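Side-chain contacts in glucose-6-phosphate isomerase like protein (Thermus thermophilus, PDB 1WIW), which probably interconverts phosphorylated sugars, as a glucose-6-phosphate or mannose-6-phosphate isomerase of the PGI/PMI family: residues L109-Y114 with A257-M262; D132-E137 with R251-M256; L118-A121 with V127-S130. All coordinates share one frame; numbering follows the deposited sequence.

In the fold
The three contacts join three helices into one packed group: helix 110-121 serves contacts 1 and 3, helix 125-139 contacts 2 and 3, and helix 251-272 contacts 1 and 2. Contacts 1 and 2 are the closest, with centres about 9 Å apart, and are coupled by a hydrogen bond of 2.7 Å between Y112 OH and D132 OD2. Contact 3 lies about 11 Å from contact 2 and about 14 Å from contact 1, centre to centre, and meets contact 2 where L252 CD1 packs 3.8 Å from V127 CG1. All three are helix packing, and none is known to take part in an active site.

Contact 1. Residues L109-Y114 with A257-M262; sequences LAPYRY and ALWYRM
Where the two SIS domains meet, W259 of helix 251-272 pushes its indole against L109, just before helix 110-121, and P111 and Y112 in its first turn. The touching part is the benzene side of the ring system. CH2 meets L109 CA at 3.8 Å, an approach at the ring edge and in its plane, and lies 4.1 Å from L109 CD2. On one side of CH2, the neighbouring atom CZ2 is taken by the proline: P111 CB stands 3.9 Å from W259 CZ2, and the two side chains cross at about a right angle. On its other side, W259 CZ3 comes within 4.0 Å of Y112 CB.

In the double-SIS fold of this family the N-terminal and C-terminal domains each contain a parallel sheet flanked by helices, and W259 bridges one helix of each. Its CG is anti to the backbone N (chi1 176°), which extends the indole away from its own helix to the first turn of the other. L175 and L182 of helix 174-185 also pack on the tryptophan. With an alanine here, L109, P111 and Y112 CB are likely to lose their shared partner, and the domains much of this packing. The tyrosine ring itself leads away from W259, and its hydroxyl is hydrogen-bonded to D132 and to the backbone N of G26.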
ATOM      1  N   LEU B 109       0.066  -4.927  18.754  1.00  3.40           N
ATOM      2  CA  LEU B 109       1.493  -5.223  18.886  1.00  6.37           C
ATOM      3  C   LEU B 109       1.868  -6.649  18.476  1.00  8.41           C
ATOM      4  O   LEU B 109       3.041  -7.027  18.513  1.00  7.52           O
ATOM      5  CB  LEU B 109       1.940  -4.976  20.335  1.00  4.86           C
ATOM      6  CG  LEU B 109       1.497  -3.632  20.923  1.00  6.63           C
ATOM      7  CD1 LEU B 109       2.040  -3.497  22.343  1.00  7.15           C
ATOM      8  CD2 LEU B 109       1.994  -2.485  20.038  1.00  4.76           C
ATOM      9  N   ALA B 110       0.879  -7.440  18.072  1.00  9.06           N
ATOM     10  CA  ALA B 110       1.154  -8.815  17.674  1.00  9.20           C
ATOM     11  C   ALA B 110       2.225  -8.974  16.579  1.00  9.19           C
ATOM     12  O   ALA B 110       2.910  -9.997  16.529  1.00  7.71           O
ATOM     13  CB  ALA B 110      -0.142  -9.504  17.245  1.00  9.78           C
ATOM     14  N   PRO B 111       2.385  -7.977  15.685  1.00  8.73           N
ATOM     15  CA  PRO B 111       3.413  -8.150  14.651  1.00  7.74           C
ATOM     16  C   PRO B 111       4.780  -8.505  15.230  1.00  8.10           C
ATOM     17  O   PRO B 111       5.501  -9.334  14.674  1.00  6.56           O
ATOM     18  CB  PRO B 111       3.407  -6.806  13.935  1.00  8.07           C
ATOM     19  CG  PRO B 111       1.944  -6.461  13.954  1.00  8.03           C
ATOM     20  CD  PRO B 111       1.565  -6.784  15.402  1.00 10.24           C
ATOM     21  N   TYR B 112       5.138  -7.881  16.347  1.00  7.91           N
ATOM     22  CA  TYR B 112       6.416  -8.183  16.983  1.00  7.64           C
ATOM     23  C   TYR B 112       6.453  -9.638  17.429  1.00  6.88           C
ATOM     24  O   TYR B 112       7.461 -10.323  17.256  1.00  8.79           O
ATOM     25  CB  TYR B 112       6.658  -7.280  18.200  1.00  5.81           C
ATOM     26  CG  TYR B 112       7.747  -7.808  19.136  1.00  6.69           C
ATOM     27  CD1 TYR B 112       7.435  -8.683  20.177  1.00  5.68           C
ATOM     28  CD2 TYR B 112       9.091  -7.480  18.935  1.00  5.88           C
ATOM     29  CE1 TYR B 112       8.441  -9.228  20.998  1.00  6.60           C
ATOM     30  CE2 TYR B 112      10.102  -8.019  19.745  1.00  7.52           C
ATOM     31  CZ  TYR B 112       9.768  -8.893  20.773  1.00  7.90           C
ATOM     32  OH  TYR B 112      10.759  -9.439  21.562  1.00  5.68           O
ATOM     33  N   ARG B 113       5.352 -10.110  18.008  1.00  7.29           N
ATOM     34  CA  ARG B 113       5.291 -11.481  18.495  1.00  7.02           C
ATOM     35  C   ARG B 113       5.349 -12.509  17.360  1.00  7.85           C
ATOM     36  O   ARG B 113       5.970 -13.565  17.509  1.00  7.63           O
ATOM     37  CB  ARG B 113       4.044 -11.661  19.372  1.00  7.78           C
ATOM     38  CG  ARG B 113       4.026 -10.678  20.551  1.00  6.93           C
ATOM     39  CD  ARG B 113       2.775 -10.786  21.429  1.00  8.83           C
ATOM     40  NE  ARG B 113       2.781  -9.758  22.471  1.00  8.16           N
ATOM     41  CZ  ARG B 113       1.875  -8.791  22.577  1.00  9.82           C
ATOM     42  NH1 ARG B 113       0.876  -8.717  21.708  1.00 10.15           N
ATOM     43  NH2 ARG B 113       1.982  -7.879  23.537  1.00 11.46           N
ATOM     44  N   TYR B 114       4.722 -12.215  16.225  1.00  7.84           N
ATOM     45  CA  TYR B 114       4.784 -13.149  15.098  1.00  7.82           C
ATOM     46  C   TYR B 114       6.222 -13.213  14.579  1.00  8.22           C
ATOM     47  O   TYR B 114       6.754 -14.297  14.322  1.00  9.18           O
ATOM     48  CB  TYR B 114       3.869 -12.710  13.945  1.00  7.96           C
ATOM     49  CG  TYR B 114       2.401 -13.057  14.111  1.00  8.66           C
ATOM     50  CD1 TYR B 114       1.512 -12.161  14.700  1.00  9.89           C
ATOM     51  CD2 TYR B 114       1.900 -14.277  13.656  1.00  7.99           C
ATOM     52  CE1 TYR B 114       0.149 -12.470  14.832  1.00  9.49           C
ATOM     53  CE2 TYR B 114       0.548 -14.599  13.778  1.00  7.85           C
ATOM     54  CZ  TYR B 114      -0.323 -13.694  14.366  1.00 10.09           C
ATOM     55  OH  TYR B 114      -1.659 -14.009  14.487  1.00  9.97           O
ATOM     56  N   ALA B 257      12.366  -0.919  15.173  1.00  6.45           N
ATOM     57  CA  ALA B 257      12.524   0.200  16.100  1.00  6.38           C
ATOM     58  C   ALA B 257      11.624   1.345  15.653  1.00  5.93           C
ATOM     59  O   ALA B 257      11.002   2.013  16.476  1.00  6.13           O
ATOM     60  CB  ALA B 257      13.982   0.664  16.142  1.00  4.81           C
ATOM     61  N   LEU B 258      11.559   1.575  14.344  1.00  7.04           N
ATOM     62  CA  LEU B 258      10.703   2.633  13.810  1.00  7.06           C
ATOM     63  C   LEU B 258       9.256   2.265  14.115  1.00  7.74           C
ATOM     64  O   LEU B 258       8.485   3.087  14.601  1.00  9.31           O
ATOM     65  CB  LEU B 258      10.893   2.773  12.295  1.00  6.42           C
ATOM     66  CG  LEU B 258      12.169   3.471  11.807  1.00  8.80           C
ATOM     67  CD1 LEU B 258      12.334   3.248  10.312  1.00  6.48           C
ATOM     68  CD2 LEU B 258      12.110   4.963  12.128  1.00  6.90           C
ATOM     69  N   TRP B 259       8.894   1.022  13.820  1.00  5.89           N
ATOM     70  CA  TRP B 259       7.542   0.524  14.073  1.00  6.29           C
ATOM     71  C   TRP B 259       7.166   0.710  15.549  1.00  4.74           C
ATOM     72  O   TRP B 259       6.069   1.172  15.862  1.00  6.25           O
ATOM     73  CB  TRP B 259       7.468  -0.959  13.698  1.00  7.02           C
ATOM     74  CG  TRP B 259       6.151  -1.614  14.001  1.00  8.79           C
ATOM     75  CD1 TRP B 259       5.032  -1.619  13.220  1.00  7.33           C
ATOM     76  CD2 TRP B 259       5.820  -2.348  15.185  1.00  7.19           C
ATOM     77  NE1 TRP B 259       4.020  -2.315  13.848  1.00  7.32           N
ATOM     78  CE2 TRP B 259       4.478  -2.769  15.056  1.00  7.51           C
ATOM     79  CE3 TRP B 259       6.530  -2.691  16.345  1.00  7.35           C
ATOM     80  CZ2 TRP B 259       3.824  -3.519  16.050  1.00  9.23           C
ATOM     81  CZ3 TRP B 259       5.881  -3.439  17.334  1.00  8.02           C
ATOM     82  CH2 TRP B 259       4.541  -3.841  17.176  1.00  7.90           C
ATOM     83  N   TYR B 260       8.076   0.346  16.450  1.00  5.88           N
ATOM     84  CA  TYR B 260       7.834   0.466  17.893  1.00  5.00           C
ATOM     85  C   TYR B 260       7.637   1.922  18.330  1.00  5.47           C
ATOM     86  O   TYR B 260       6.725   2.226  19.100  1.00  3.97           O
ATOM     87  CB  TYR B 260       8.999  -0.151  18.673  1.00  4.72           C
ATOM     88  CG  TYR B 260       8.809  -0.206  20.184  1.00  6.00           C
ATOM     89  CD1 TYR B 260       7.790  -0.972  20.754  1.00  6.73           C
ATOM     90  CD2 TYR B 260       9.679   0.467  21.039  1.00  4.85           C
ATOM     91  CE1 TYR B 260       7.643  -1.074  22.141  1.00  6.26           C
ATOM     92  CE2 TYR B 260       9.540   0.376  22.437  1.00  7.14           C
ATOM     93  CZ  TYR B 260       8.524  -0.398  22.976  1.00  9.49           C
ATOM     94  OH  TYR B 260       8.394  -0.517  24.344  1.00  5.36           O
ATOM     95  N   ARG B 261       8.485   2.824  17.849  1.00  5.56           N
ATOM     96  CA  ARG B 261       8.341   4.231  18.219  1.00  6.78           C
ATOM     97  C   ARG B 261       7.015   4.787  17.695  1.00  6.20           C
ATOM     98  O   ARG B 261       6.411   5.664  18.311  1.00  4.86           O
ATOM     99  CB  ARG B 261       9.499   5.067  17.666  1.00  7.63           C
ATOM    100  CG  ARG B 261       9.366   6.547  18.007  1.00  9.67           C
ATOM    101  CD  ARG B 261      10.486   7.395  17.422  1.00 10.55           C
ATOM    102  NE  ARG B 261      11.791   7.066  17.981  1.00 11.17           N
ATOM    103  CZ  ARG B 261      12.836   7.892  17.955  1.00 15.01           C
ATOM    104  NH1 ARG B 261      13.996   7.524  18.483  1.00 14.52           N
ATOM    105  NH2 ARG B 261      12.711   9.096  17.413  1.00 13.37           N
HETATM  106  N   MSE B 262       6.564   4.286  16.549  1.00  5.61           N
HETATM  107  CA  MSE B 262       5.295   4.746  15.992  1.00  7.37           C
HETATM  108  C   MSE B 262       4.114   4.178  16.785  1.00  5.60           C
HETATM  109  O   MSE B 262       3.066   4.810  16.877  1.00  5.88           O
HETATM  110  CB  MSE B 262       5.177   4.358  14.517  1.00  5.67           C
HETATM  111  CG  MSE B 262       6.147   5.115  13.618  1.00 11.03           C
HETATM  112 SE   MSE B 262       5.906   7.061  13.672  1.00 14.79          SE
HETATM  113  CE  MSE B 262       5.815   7.374  11.791  1.00 23.26           C
TER

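Contact 2. Residues D132-E137 with R251-M256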
ATOM      1  N   ASP B 132      15.381  -6.805  19.735  1.00 10.40           N
ATOM      2  CA  ASP B 132      15.058  -6.568  21.141  1.00 10.21           C
ATOM      3  C   ASP B 132      15.935  -5.461  21.728  1.00  9.93           C
ATOM      4  O   ASP B 132      15.461  -4.613  22.484  1.00 10.05           O
ATOM      5  CB  ASP B 132      15.254  -7.855  21.949  1.00 11.95           C
ATOM      6  CG  ASP B 132      14.185  -8.898  21.662  1.00 12.90           C
ATOM      7  OD1 ASP B 132      14.304 -10.030  22.177  1.00 13.55           O
ATOM      8  OD2 ASP B 132      13.225  -8.586  20.933  1.00 12.11           O
ATOM      9  N   GLU B 133      17.219  -5.476  21.390  1.00 10.28           N
ATOM     10  CA  GLU B 133      18.142  -4.461  21.899  1.00 11.43           C
ATOM     11  C   GLU B 133      17.710  -3.068  21.451  1.00  9.03           C
ATOM     12  O   GLU B 133      17.725  -2.121  22.234  1.00  7.99           O
ATOM     13  CB  GLU B 133      19.566  -4.755  21.417  1.00 14.36           C
ATOM     14  CG  GLU B 133      20.211  -5.930  22.141  1.00 22.37           C
ATOM     15  CD  GLU B 133      21.491  -6.409  21.482  1.00 27.36           C
ATOM     16  OE1 GLU B 133      22.218  -7.203  22.119  1.00 30.08           O
ATOM     17  OE2 GLU B 133      21.768  -6.009  20.329  1.00 27.55           O
ATOM     18  N   ALA B 134      17.323  -2.956  20.186  1.00  9.48           N
ATOM     19  CA  ALA B 134      16.877  -1.689  19.622  1.00 10.20           C
ATOM     20  C   ALA B 134      15.588  -1.207  20.295  1.00 10.23           C
ATOM     21  O   ALA B 134      15.450  -0.027  20.624  1.00  9.92           O
ATOM     22  CB  ALA B 134      16.664  -1.841  18.123  1.00  8.04           C
ATOM     23  N   LEU B 135      14.644  -2.118  20.505  1.00  8.76           N
ATOM     24  CA  LEU B 135      13.391  -1.740  21.144  1.00  8.83           C
ATOM     25  C   LEU B 135      13.595  -1.363  22.606  1.00  9.87           C
ATOM     26  O   LEU B 135      12.934  -0.458  23.105  1.00  9.91           O
ATOM     27  CB  LEU B 135      12.354  -2.863  21.020  1.00  6.78           C
ATOM     28  CG  LEU B 135      11.422  -2.744  19.799  1.00  9.21           C
ATOM     29  CD1 LEU B 135      12.231  -2.700  18.513  1.00  7.08           C
ATOM     30  CD2 LEU B 135      10.449  -3.925  19.775  1.00 10.29           C
ATOM     31  N   LEU B 136      14.512  -2.042  23.292  1.00  9.57           N
ATOM     32  CA  LEU B 136      14.764  -1.725  24.695  1.00 11.56           C
ATOM     33  C   LEU B 136      15.425  -0.351  24.792  1.00 14.23           C
ATOM     34  O   LEU B 136      15.183   0.397  25.740  1.00 15.52           O
ATOM     35  CB  LEU B 136      15.653  -2.791  25.344  1.00 11.61           C
ATOM     36  CG  LEU B 136      15.040  -4.184  25.545  1.00 11.09           C
ATOM     37  CD1 LEU B 136      16.117  -5.119  26.071  1.00 12.38           C
ATOM     38  CD2 LEU B 136      13.861  -4.119  26.523  1.00  9.86           C
ATOM     39  N   GLU B 137      16.253  -0.014  23.806  1.00 15.79           N
ATOM     40  CA  GLU B 137      16.904   1.289  23.800  1.00 16.80           C
ATOM     41  C   GLU B 137      15.824   2.345  23.570  1.00 16.69           C
ATOM     42  O   GLU B 137      15.744   3.334  24.299  1.00 16.65           O
ATOM     43  CB  GLU B 137      17.974   1.351  22.696  1.00 21.80           C
ATOM     44  CG  GLU B 137      18.742   2.671  22.637  1.00 27.29           C
ATOM     45  CD  GLU B 137      20.138   2.527  22.041  1.00 33.15           C
ATOM     46  OE1 GLU B 137      20.966   1.780  22.614  1.00 37.07           O
ATOM     47  OE2 GLU B 137      20.421   3.162  20.999  1.00 35.74           O
ATOM     48  N   ARG B 251      19.255  -3.278   9.187  1.00 10.07           N
ATOM     49  CA  ARG B 251      17.975  -2.887   8.614  1.00 10.88           C
ATOM     50  C   ARG B 251      16.724  -3.456   9.278  1.00 10.10           C
ATOM     51  O   ARG B 251      15.759  -2.728   9.497  1.00  8.97           O
ATOM     52  CB  ARG B 251      17.968  -3.203   7.118  1.00 12.18           C
ATOM     53  CG  ARG B 251      19.051  -2.460   6.350  1.00 15.63           C
ATOM     54  CD  ARG B 251      18.822  -0.948   6.331  1.00 18.11           C
ATOM     55  NE  ARG B 251      19.906  -0.256   5.632  1.00 21.49           N
ATOM     56  CZ  ARG B 251      20.987   0.248   6.222  1.00 23.16           C
ATOM     57  NH1 ARG B 251      21.133   0.155   7.541  1.00 20.62           N
ATOM     58  NH2 ARG B 251      21.940   0.819   5.491  1.00 20.49           N
ATOM     59  N   LEU B 252      16.735  -4.744   9.598  1.00  9.65           N
ATOM     60  CA  LEU B 252      15.573  -5.356  10.228  1.00 10.48           C
ATOM     61  C   LEU B 252      15.308  -4.736  11.604  1.00 10.42           C
ATOM     62  O   LEU B 252      14.165  -4.446  11.952  1.00  9.75           O
ATOM     63  CB  LEU B 252      15.775  -6.873  10.338  1.00 12.64           C
ATOM     64  CG  LEU B 252      14.531  -7.724  10.635  1.00 17.61           C
ATOM     65  CD1 LEU B 252      14.765  -9.166  10.207  1.00 20.66           C
ATOM     66  CD2 LEU B 252      14.209  -7.659  12.106  1.00 20.91           C
ATOM     67  N   ALA B 253      16.365  -4.520  12.381  1.00  9.49           N
ATOM     68  CA  ALA B 253      16.225  -3.921  13.707  1.00  8.71           C
ATOM     69  C   ALA B 253      15.705  -2.491  13.579  1.00  8.01           C
ATOM     70  O   ALA B 253      14.824  -2.069  14.324  1.00  8.49           O
ATOM     71  CB  ALA B 253      17.569  -3.923  14.432  1.00  8.27           C
ATOM     72  N   GLN B 254      16.255  -1.749  12.623  1.00  7.20           N
ATOM     73  CA  GLN B 254      15.840  -0.374  12.385  1.00  7.27           C
ATOM     74  C   GLN B 254      14.350  -0.293  12.041  1.00  8.44           C
ATOM     75  O   GLN B 254      13.630   0.585  12.533  1.00  7.25           O
ATOM     76  CB  GLN B 254      16.676   0.240  11.253  1.00  7.58           C
ATOM     77  CG  GLN B 254      18.137   0.487  11.630  1.00  6.99           C
ATOM     78  CD  GLN B 254      18.915   1.188  10.530  1.00  6.95           C
ATOM     79  OE1 GLN B 254      19.088   0.650   9.440  1.00  7.95           O
ATOM     80  NE2 GLN B 254      19.378   2.398  10.811  1.00  6.61           N
ATOM     81  N   VAL B 255      13.884  -1.209  11.199  1.00  8.64           N
ATOM     82  CA  VAL B 255      12.472  -1.216  10.820  1.00  8.16           C
ATOM     83  C   VAL B 255      11.591  -1.413  12.051  1.00  6.91           C
ATOM     84  O   VAL B 255      10.649  -0.664  12.279  1.00  7.31           O
ATOM     85  CB  VAL B 255      12.172  -2.333   9.788  1.00  7.75           C
ATOM     86  CG1 VAL B 255      10.657  -2.564   9.675  1.00  5.92           C
ATOM     87  CG2 VAL B 255      12.736  -1.938   8.423  1.00  9.89           C
HETATM   88  N   MSE B 256      11.913  -2.421  12.853  1.00  8.19           N
HETATM   89  CA  MSE B 256      11.137  -2.714  14.050  1.00  8.90           C
HETATM   90  C   MSE B 256      11.210  -1.574  15.074  1.00  8.87           C
HETATM   91  O   MSE B 256      10.226  -1.287  15.764  1.00  8.77           O
HETATM   92  CB  MSE B 256      11.619  -4.034  14.650  1.00 10.08           C
HETATM   93  CG  MSE B 256      10.513  -5.050  14.924  1.00 21.34           C
HETATM   94 SE   MSE B 256       9.202  -5.273  13.497  1.00 15.45          SE
HETATM   95  CE  MSE B 256      10.382  -5.936  12.116  1.00 25.94           C
TER
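L135 packs on M256, and A134 on A253. The methyl CD1 of L135 rests on the backbone of M256, 3.7 Å from M256 O and 3.8 Å from M256 C, and its nearest side-chain atom there is M256 CB at 4.1 Å. Next to L135 in sequence, A134 faces A253, which lies about a turn before M256; A134 CB is 4.3 Å from A253 CB. A134 CB is also 4.2 Å from A253 O. With only methyl groups between them, the two backbones come close, and the CA atoms of A134 and A253 are 6.4 Å apart. No hydrogen bond crosses the interface, and all four touching residues are buried.

The contact sets helix 125-139 against the first turns of helix 251-272, the long helix of the C-terminal SIS domain. Both larger side chains have unusual first torsions: L135 has chi1 of -93°, while M256, a selenomethionine, is close to eclipsed at -128°. The M256 chain then bends twice, so that although its CB faces L135, its end turns away; the side chain also packs on L115 of helix 110-121 and L53 of helix 48-54.

Further out, L135 also packs against Y112 and V25, and A253 against S130. The beginning of helix 251-272 is held by N250, whose OD1 accepts a hydrogen bond from A253 N. On the more exposed flank of that helix, R251 NH1 reaches Q254 OE1 in a weak, bent hydrogen bond with an N-H...O angle of 126°. Along helix 125-139, E133 forms a salt bridge with R129.

Contact 3. Residues L118-A121 with V127-S130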
ATOM      1  N   LEU B 118       8.948 -16.394  14.270  1.00  8.99           N
ATOM      2  CA  LEU B 118       9.597 -16.785  13.015  1.00 11.74           C
ATOM      3  C   LEU B 118      11.118 -16.772  13.106  1.00 12.15           C
ATOM      4  O   LEU B 118      11.779 -17.686  12.618  1.00 14.39           O
ATOM      5  CB  LEU B 118       9.158 -15.880  11.858  1.00 13.15           C
ATOM      6  CG  LEU B 118       7.749 -16.082  11.298  1.00 15.49           C
ATOM      7  CD1 LEU B 118       7.545 -15.199  10.073  1.00 15.55           C
ATOM      8  CD2 LEU B 118       7.560 -17.542  10.914  1.00 18.09           C
ATOM      9  N   LEU B 119      11.682 -15.742  13.726  1.00 12.79           N
ATOM     10  CA  LEU B 119      13.132 -15.674  13.847  1.00 13.27           C
ATOM     11  C   LEU B 119      13.652 -16.833  14.696  1.00 14.91           C
ATOM     12  O   LEU B 119      14.661 -17.452  14.361  1.00 16.12           O
ATOM     13  CB  LEU B 119      13.564 -14.333  14.453  1.00 13.66           C
ATOM     14  CG  LEU B 119      13.238 -13.081  13.626  1.00 15.03           C
ATOM     15  CD1 LEU B 119      13.837 -11.852  14.299  1.00 14.39           C
ATOM     16  CD2 LEU B 119      13.797 -13.229  12.216  1.00 14.73           C
ATOM     17  N   LEU B 120      12.958 -17.132  15.790  1.00 14.21           N
ATOM     18  CA  LEU B 120      13.360 -18.225  16.671  1.00 14.47           C
ATOM     19  C   LEU B 120      13.120 -19.587  16.025  1.00 16.35           C
ATOM     20  O   LEU B 120      13.797 -20.568  16.351  1.00 15.14           O
ATOM     21  CB  LEU B 120      12.597 -18.153  17.995  1.00 14.25           C
ATOM     22  CG  LEU B 120      12.941 -17.002  18.940  1.00 12.75           C
ATOM     23  CD1 LEU B 120      11.977 -16.989  20.110  1.00 15.63           C
ATOM     24  CD2 LEU B 120      14.364 -17.164  19.437  1.00 15.20           C
ATOM     25  N   ALA B 121      12.157 -19.643  15.111  1.00 14.86           N
ATOM     26  CA  ALA B 121      11.824 -20.885  14.426  1.00 17.33           C
ATOM     27  C   ALA B 121      12.760 -21.163  13.252  1.00 18.41           C
ATOM     28  O   ALA B 121      12.868 -22.302  12.792  1.00 19.43           O
ATOM     29  CB  ALA B 121      10.382 -20.833  13.929  1.00 14.31           C
ATOM     30  N   VAL B 127      19.582 -12.254  15.228  1.00 14.82           N
ATOM     31  CA  VAL B 127      18.869 -11.165  14.579  1.00 15.45           C
ATOM     32  C   VAL B 127      17.821 -10.653  15.566  1.00 13.32           C
ATOM     33  O   VAL B 127      17.658  -9.445  15.741  1.00 12.62           O
ATOM     34  CB  VAL B 127      18.153 -11.637  13.302  1.00 18.33           C
ATOM     35  CG1 VAL B 127      17.379 -10.483  12.688  1.00 19.98           C
ATOM     36  CG2 VAL B 127      19.166 -12.172  12.310  1.00 20.81           C
ATOM     37  N   LEU B 128      17.113 -11.582  16.201  1.00 13.38           N
ATOM     38  CA  LEU B 128      16.090 -11.225  17.183  1.00 12.32           C
ATOM     39  C   LEU B 128      16.713 -10.413  18.312  1.00 10.84           C
ATOM     40  O   LEU B 128      16.125  -9.444  18.788  1.00 10.82           O
ATOM     41  CB  LEU B 128      15.432 -12.484  17.759  1.00 10.92           C
ATOM     42  CG  LEU B 128      14.458 -12.262  18.925  1.00 12.51           C
ATOM     43  CD1 LEU B 128      13.271 -11.407  18.463  1.00 13.48           C
ATOM     44  CD2 LEU B 128      13.975 -13.609  19.449  1.00 11.11           C
ATOM     45  N   ARG B 129      17.905 -10.804  18.747  1.00 10.67           N
ATOM     46  CA  ARG B 129      18.562 -10.065  19.814  1.00 12.73           C
ATOM     47  C   ARG B 129      18.790  -8.604  19.422  1.00  9.76           C
ATOM     48  O   ARG B 129      18.615  -7.714  20.247  1.00  7.39           O
ATOM     49  CB  ARG B 129      19.900 -10.713  20.200  1.00 18.53           C
ATOM     50  CG  ARG B 129      20.671  -9.897  21.237  1.00 25.29           C
ATOM     51  CD  ARG B 129      21.886 -10.634  21.790  1.00 32.23           C
ATOM     52  NE  ARG B 129      21.578 -11.345  23.029  1.00 38.46           N
ATOM     53  CZ  ARG B 129      21.219 -10.751  24.168  1.00 41.23           C
ATOM     54  NH1 ARG B 129      21.122  -9.428  24.231  1.00 42.57           N
ATOM     55  NH2 ARG B 129      20.952 -11.481  25.244  1.00 39.72           N
ATOM     56  N   SER B 130      19.164  -8.353  18.166  1.00  8.55           N
ATOM     57  CA  SER B 130      19.401  -6.976  17.724  1.00  9.96           C
ATOM     58  C   SER B 130      18.085  -6.183  17.712  1.00 10.42           C
ATOM     59  O   SER B 130      18.069  -4.979  17.974  1.00  9.05           O
ATOM     60  CB  SER B 130      20.046  -6.949  16.330  1.00  9.55           C
ATOM     61  OG  SER B 130      19.129  -7.331  15.318  1.00 11.15           O
TER
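L128 meets L119 and L120 across the short turn that joins helix 110-121 to helix 125-139. Its backbone is touched first: L119 CD1 lies 3.7 Å from L128 CA. The same methyl is 3.9 Å from L128 CB, where the side chain begins. CG is anti to the backbone N (chi1 173°) and carries the chain away from L119 without a close partner of its own on the other segment. The branch that follows ends in CD2, and this methyl abuts the tip of L120, at 3.6 Å from L120 CD2 and equally close to L120 CG. L120 CD1 is a little farther from it, at 4.0 Å, so one methyl of L128 sits against the whole isopropyl end of L120.

L119 CD1 has another neighbour in V127 CG1, 4.1 Å away, which places this methyl beside two successive residues of the second helix. Behind V127, S130 OG donates a hydrogen bond of 2.6 Å to V127 O, in the carbonyl plane and on a lone pair; the same hydroxyl is also hydrogen-bonded to N250.

The two helices form a helical hairpin, running back roughly antiparallel after a few residues. L118 and A121 pack it against strand 64-70 of the N-terminal sheet, while V127 and S130 touch L252 and A253 of helix 251-272.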